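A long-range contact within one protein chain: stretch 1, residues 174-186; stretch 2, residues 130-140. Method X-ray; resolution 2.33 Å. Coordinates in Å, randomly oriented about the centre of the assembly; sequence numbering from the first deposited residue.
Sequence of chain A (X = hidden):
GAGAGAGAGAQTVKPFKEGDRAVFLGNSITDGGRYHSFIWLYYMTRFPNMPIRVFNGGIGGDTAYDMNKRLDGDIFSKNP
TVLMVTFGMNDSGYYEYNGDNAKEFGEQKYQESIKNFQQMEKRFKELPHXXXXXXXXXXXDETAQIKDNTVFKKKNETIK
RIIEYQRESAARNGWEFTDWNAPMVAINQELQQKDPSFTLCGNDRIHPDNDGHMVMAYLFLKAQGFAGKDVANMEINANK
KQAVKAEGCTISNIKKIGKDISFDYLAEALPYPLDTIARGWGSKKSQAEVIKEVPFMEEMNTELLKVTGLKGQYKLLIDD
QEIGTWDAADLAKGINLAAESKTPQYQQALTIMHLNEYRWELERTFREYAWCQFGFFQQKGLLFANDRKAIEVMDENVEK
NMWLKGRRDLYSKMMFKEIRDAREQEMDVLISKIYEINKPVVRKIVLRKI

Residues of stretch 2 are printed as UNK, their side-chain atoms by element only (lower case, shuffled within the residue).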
# COMPACT_ATOMS: atom_id res chain seq x y z
N GLY A 174 11.54 -15.69 15.84
CA GLY A 174 12.25 -14.43 15.84
C GLY A 174 11.88 -13.54 14.67
O GLY A 174 12.70 -12.73 14.23
N TRP A 175 10.66 -13.68 14.17
CA TRP A 175 10.15 -12.88 13.07
C TRP A 175 9.24 -11.78 13.61
O TRP A 175 8.66 -11.91 14.69
CB TRP A 175 9.37 -13.75 12.09
CG TRP A 175 10.18 -14.85 11.54
CD1 TRP A 175 11.54 -14.88 11.44
CD2 TRP A 175 9.70 -16.07 10.95
NE1 TRP A 175 11.94 -16.06 10.85
CE2 TRP A 175 10.83 -16.80 10.54
CE3 TRP A 175 8.43 -16.60 10.74
CZ2 TRP A 175 10.73 -18.05 9.92
CZ3 TRP A 175 8.33 -17.85 10.13
CH2 TRP A 175 9.47 -18.56 9.73
N GLU A 176 9.09 -10.71 12.83
CA GLU A 176 8.18 -9.64 13.19
C GLU A 176 6.75 -10.01 12.79
O GLU A 176 6.53 -10.88 11.94
CB GLU A 176 8.60 -8.32 12.55
CG GLU A 176 10.07 -7.97 12.83
CD GLU A 176 10.60 -6.82 11.99
OE1 GLU A 176 11.14 -5.86 12.58
OE2 GLU A 176 10.51 -6.88 10.74
N PHE A 177 5.78 -9.35 13.41
CA PHE A 177 4.38 -9.64 13.15
C PHE A 177 3.59 -8.34 13.15
O PHE A 177 3.78 -7.48 14.02
CB PHE A 177 3.79 -10.60 14.21
CG PHE A 177 2.30 -10.83 14.06
CD1 PHE A 177 1.38 -9.97 14.66
CD2 PHE A 177 1.82 -11.90 13.31
CE1 PHE A 177 0.01 -10.17 14.51
CE2 PHE A 177 0.45 -12.11 13.16
CZ PHE A 177 -0.46 -11.24 13.76
N THR A 178 2.66 -8.23 12.20
CA THR A 178 1.66 -7.18 12.20
C THR A 178 0.37 -7.77 11.64
O THR A 178 0.38 -8.77 10.92
CB THR A 178 2.10 -5.97 11.38
OG1 THR A 178 1.13 -4.93 11.52
CG2 THR A 178 2.23 -6.34 9.91
N ASP A 179 -0.76 -7.15 11.98
CA ASP A 179 -2.06 -7.71 11.65
C ASP A 179 -2.94 -6.64 11.03
O ASP A 179 -3.03 -5.52 11.55
CB ASP A 179 -2.74 -8.29 12.89
CG ASP A 179 -4.09 -8.92 12.58
OD1 ASP A 179 -4.28 -9.42 11.44
OD2 ASP A 179 -4.96 -8.91 13.48
N TRP A 180 -3.54 -6.96 9.88
CA TRP A 180 -4.57 -6.10 9.30
C TRP A 180 -5.97 -6.46 9.77
O TRP A 180 -6.88 -5.64 9.67
CB TRP A 180 -4.54 -6.16 7.77
CG TRP A 180 -3.43 -5.42 7.05
CD1 TRP A 180 -3.07 -4.11 7.20
CD2 TRP A 180 -2.58 -5.95 6.02
NE1 TRP A 180 -2.03 -3.80 6.35
CE2 TRP A 180 -1.71 -4.91 5.61
CE3 TRP A 180 -2.46 -7.21 5.41
CZ2 TRP A 180 -0.75 -5.09 4.62
CZ3 TRP A 180 -1.49 -7.39 4.43
CH2 TRP A 180 -0.65 -6.33 4.05
N ASN A 181 -6.17 -7.69 10.25
CA ASN A 181 -7.51 -8.22 10.44
C ASN A 181 -8.24 -7.48 11.56
O ASN A 181 -9.32 -6.91 11.35
CB ASN A 181 -7.43 -9.72 10.72
CG ASN A 181 -8.73 -10.43 10.42
OD1 ASN A 181 -9.73 -10.23 11.10
ND2 ASN A 181 -8.71 -11.28 9.39
N ALA A 182 -7.65 -7.46 12.76
CA ALA A 182 -8.29 -6.78 13.89
C ALA A 182 -8.52 -5.30 13.64
O ALA A 182 -9.67 -4.85 13.78
CB ALA A 182 -7.46 -7.00 15.17
N PRO A 183 -7.53 -4.49 13.26
CA PRO A 183 -7.82 -3.06 13.07
C PRO A 183 -8.83 -2.80 11.98
O PRO A 183 -9.64 -1.87 12.09
CB PRO A 183 -6.45 -2.46 12.73
CG PRO A 183 -5.44 -3.51 13.04
CD PRO A 183 -6.12 -4.82 12.97
N MET A 184 -8.83 -3.61 10.93
CA MET A 184 -9.77 -3.35 9.85
C MET A 184 -11.18 -3.77 10.24
O MET A 184 -12.15 -3.13 9.85
CB MET A 184 -9.31 -4.07 8.58
CG MET A 184 -8.16 -3.36 7.89
SD MET A 184 -7.60 -4.25 6.42
CE MET A 184 -8.83 -3.67 5.24
N VAL A 185 -11.32 -4.86 11.01
CA VAL A 185 -12.62 -5.20 11.57
C VAL A 185 -13.12 -4.06 12.44
O VAL A 185 -14.29 -3.66 12.36
CB VAL A 185 -12.54 -6.52 12.36
CG1 VAL A 185 -13.83 -6.75 13.12
CG2 VAL A 185 -12.29 -7.68 11.43
N ALA A 186 -12.23 -3.48 13.25
CA ALA A 186 -12.63 -2.39 14.14
C ALA A 186 -13.12 -1.19 13.34
O ALA A 186 -14.16 -0.60 13.65
CB ALA A 186 -11.46 -2.00 15.04
N UNK A 130 17.31 -12.77 5.03
CA UNK A 130 15.98 -12.25 4.70
C UNK A 130 15.19 -12.03 5.98
O UNK A 130 14.97 -12.97 6.75
o UNK A 130 15.95 -13.37 2.54
c UNK A 130 13.83 -12.62 3.45
c UNK A 130 15.22 -13.19 3.76
N UNK A 131 14.78 -10.79 6.22
CA UNK A 131 13.87 -10.49 7.31
C UNK A 131 12.46 -10.96 6.96
O UNK A 131 11.89 -10.56 5.93
c UNK A 131 13.90 -9.00 7.60
n UNK A 131 13.55 -6.11 8.53
c UNK A 131 12.99 -8.57 8.74
n UNK A 131 11.49 -5.29 9.16
c UNK A 131 12.60 -5.18 8.44
n UNK A 131 12.76 -4.13 7.64
c UNK A 131 13.48 -7.28 9.40
N UNK A 132 11.87 -11.79 7.82
CA UNK A 132 10.54 -12.36 7.61
C UNK A 132 9.53 -11.56 8.42
O UNK A 132 9.73 -11.31 9.62
c UNK A 132 9.16 -14.46 7.66
c UNK A 132 11.41 -14.64 5.75
c UNK A 132 10.50 -13.85 8.00
c UNK A 132 11.59 -14.64 7.26
N UNK A 133 8.43 -11.15 7.78
CA UNK A 133 7.38 -10.38 8.43
C UNK A 133 6.04 -11.07 8.19
O UNK A 133 5.49 -11.01 7.07
c UNK A 133 7.34 -8.93 7.95
c UNK A 133 6.23 -8.16 8.65
c UNK A 133 8.70 -8.25 8.17
N UNK A 134 5.48 -11.69 9.23
CA UNK A 134 4.13 -12.22 9.13
C UNK A 134 3.15 -11.07 9.16
O UNK A 134 3.21 -10.22 10.06
s UNK A 134 4.28 -15.56 8.91
c UNK A 134 5.85 -15.69 8.05
c UNK A 134 3.85 -13.19 10.28
c UNK A 134 4.70 -14.46 10.26
N UNK A 135 2.27 -10.98 8.16
CA UNK A 135 1.28 -9.90 8.09
C UNK A 135 -0.09 -10.54 7.99
O UNK A 135 -0.44 -11.12 6.95
c UNK A 135 2.96 -8.57 6.84
o UNK A 135 1.17 -9.61 5.69
c UNK A 135 1.53 -8.96 6.91
N UNK A 136 -0.88 -10.43 9.06
CA UNK A 136 -2.19 -11.04 9.10
C UNK A 136 -3.10 -10.43 8.06
O UNK A 136 -3.20 -9.21 7.99
N UNK A 137 -3.71 -11.27 7.22
CA UNK A 137 -4.50 -10.75 6.10
C UNK A 137 -5.63 -9.83 6.57
O UNK A 137 -6.15 -9.95 7.69
c UNK A 137 -5.89 -12.84 6.18
c UNK A 137 -5.10 -11.89 5.29
o UNK A 137 -5.99 -11.35 4.31
N UNK A 138 -6.01 -8.91 5.68
CA UNK A 138 -7.23 -8.15 5.83
C UNK A 138 -8.42 -9.11 5.98
O UNK A 138 -8.37 -10.26 5.53
o UNK A 138 -7.29 -7.91 3.40
c UNK A 138 -7.41 -7.22 4.63
N UNK A 139 -9.52 -8.66 6.58
CA UNK A 139 -10.57 -9.60 6.99
C UNK A 139 -11.66 -9.82 5.95
O UNK A 139 -11.82 -9.04 5.00
c UNK A 139 -9.82 -7.28 7.02
c UNK A 139 -11.15 -8.91 8.23
c UNK A 139 -11.08 -7.44 7.86
N UNK A 140 -12.40 -10.91 6.14
CA UNK A 140 -13.68 -11.08 5.48
C UNK A 140 -14.74 -10.34 6.29
O UNK A 140 -14.96 -10.65 7.47
o UNK A 140 -19.11 -13.45 2.93
c UNK A 140 -17.75 -13.30 4.88
c UNK A 140 -14.04 -12.56 5.35
c UNK A 140 -16.50 -13.08 5.47
c UNK A 140 -16.77 -12.96 2.73
c UNK A 140 -15.38 -12.81 4.70
c UNK A 140 -17.88 -13.23 3.51
c UNK A 140 -15.54 -12.74 3.32

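Position 130 carries one carbon bearing one oxygen and one carbon, and its side chain is out of reach of stretch 1. A branched hydroxyl side chain of this size is threonine, Thr130.

Position 131 has three carbons, a nitrogen, then a carbon bearing two more nitrogens, and a terminal nitrogen lies 2.4 Å from Glu176 OE2. That guanidinium makes it Arg131. The close pair is a very short hydrogen bond from NH1 within a salt bridge, and the carboxylate oxygen lies at the edge of the guanidinium, near its plane.

Position 132 has four carbons, forked at the first, with one arm two carbons long. Its CB sits 3.6 Å from the centroid of the Trp175 five-membered ring and only 6° off the normal, a CH-pi contact over the face. This is Ile132. Its O accepts a weak bond from Glu176 N at 3.3 Å.

At 133, one carbon carries two others, no heteroatom is present, and one branch carbon lies 3.4 Å from Glu176 OE2: Val133. It shares a sheet face with Glu176.

Position 134 is an unbranched run of two carbons, a sulfur and a carbon. The sulfur-bound end carbon is 3.8 Å from Trp175 CE3, while CB is 3.9 Å from Phe177 CD2. This identifies Met134. The backbone is bonded in both directions: N to Glu176 O and O to Thr178 N, each 3.0 Å.

Position 135 again shows one carbon with one oxygen and one carbon. Its CB lies over one face of the Trp180 ring, and its branch carbon is 3.9 Å from Thr178 CG2, so Thr135.

No side-chain atoms follow CA at 136. An ideal CB would fall 2.3 Å from Asp179 OD1, a clash. The residue is Gly136. The close CA-CA pairing with Asp179, 4.2 Å, fits this absence.

Position 137 has one carbon carrying one oxygen and one carbon, with CB pointing away; its O accepts weakly from Asn181 ND2 at 3.3 Å. This is Thr137.

Position 138, one carbon then one oxygen, has its CB 3.5 Å from Met184 SD and is Ser138.

At 139 three carbons close a ring onto the backbone N. The N-bound ring carbon meets Met184 CB and CB meets Val185 CG2, both at 3.6 Å, giving Pro139.

Position 140 has one carbon, then a ring of six carbons bearing an oxygen; its CA-to-CB bond points away and it makes no contact with stretch 1. This is Tyr140.

The contact is a parallel strand pair, axes 14° apart, with Gly136 N to Thr178 O (2.8 Å) among its rungs, and continued past the strand end of stretch 1 by Trp180 N to Gly136 O (3.0 Å). Asp179 then caps the helix, accepting from Asn181 N and Ala182 N, and that helix packs Met184 and Val185 onto Pro139. Together the stretches bury 901 Å².

Stretch 2, residues 130-140: TRIVMTGTSPY
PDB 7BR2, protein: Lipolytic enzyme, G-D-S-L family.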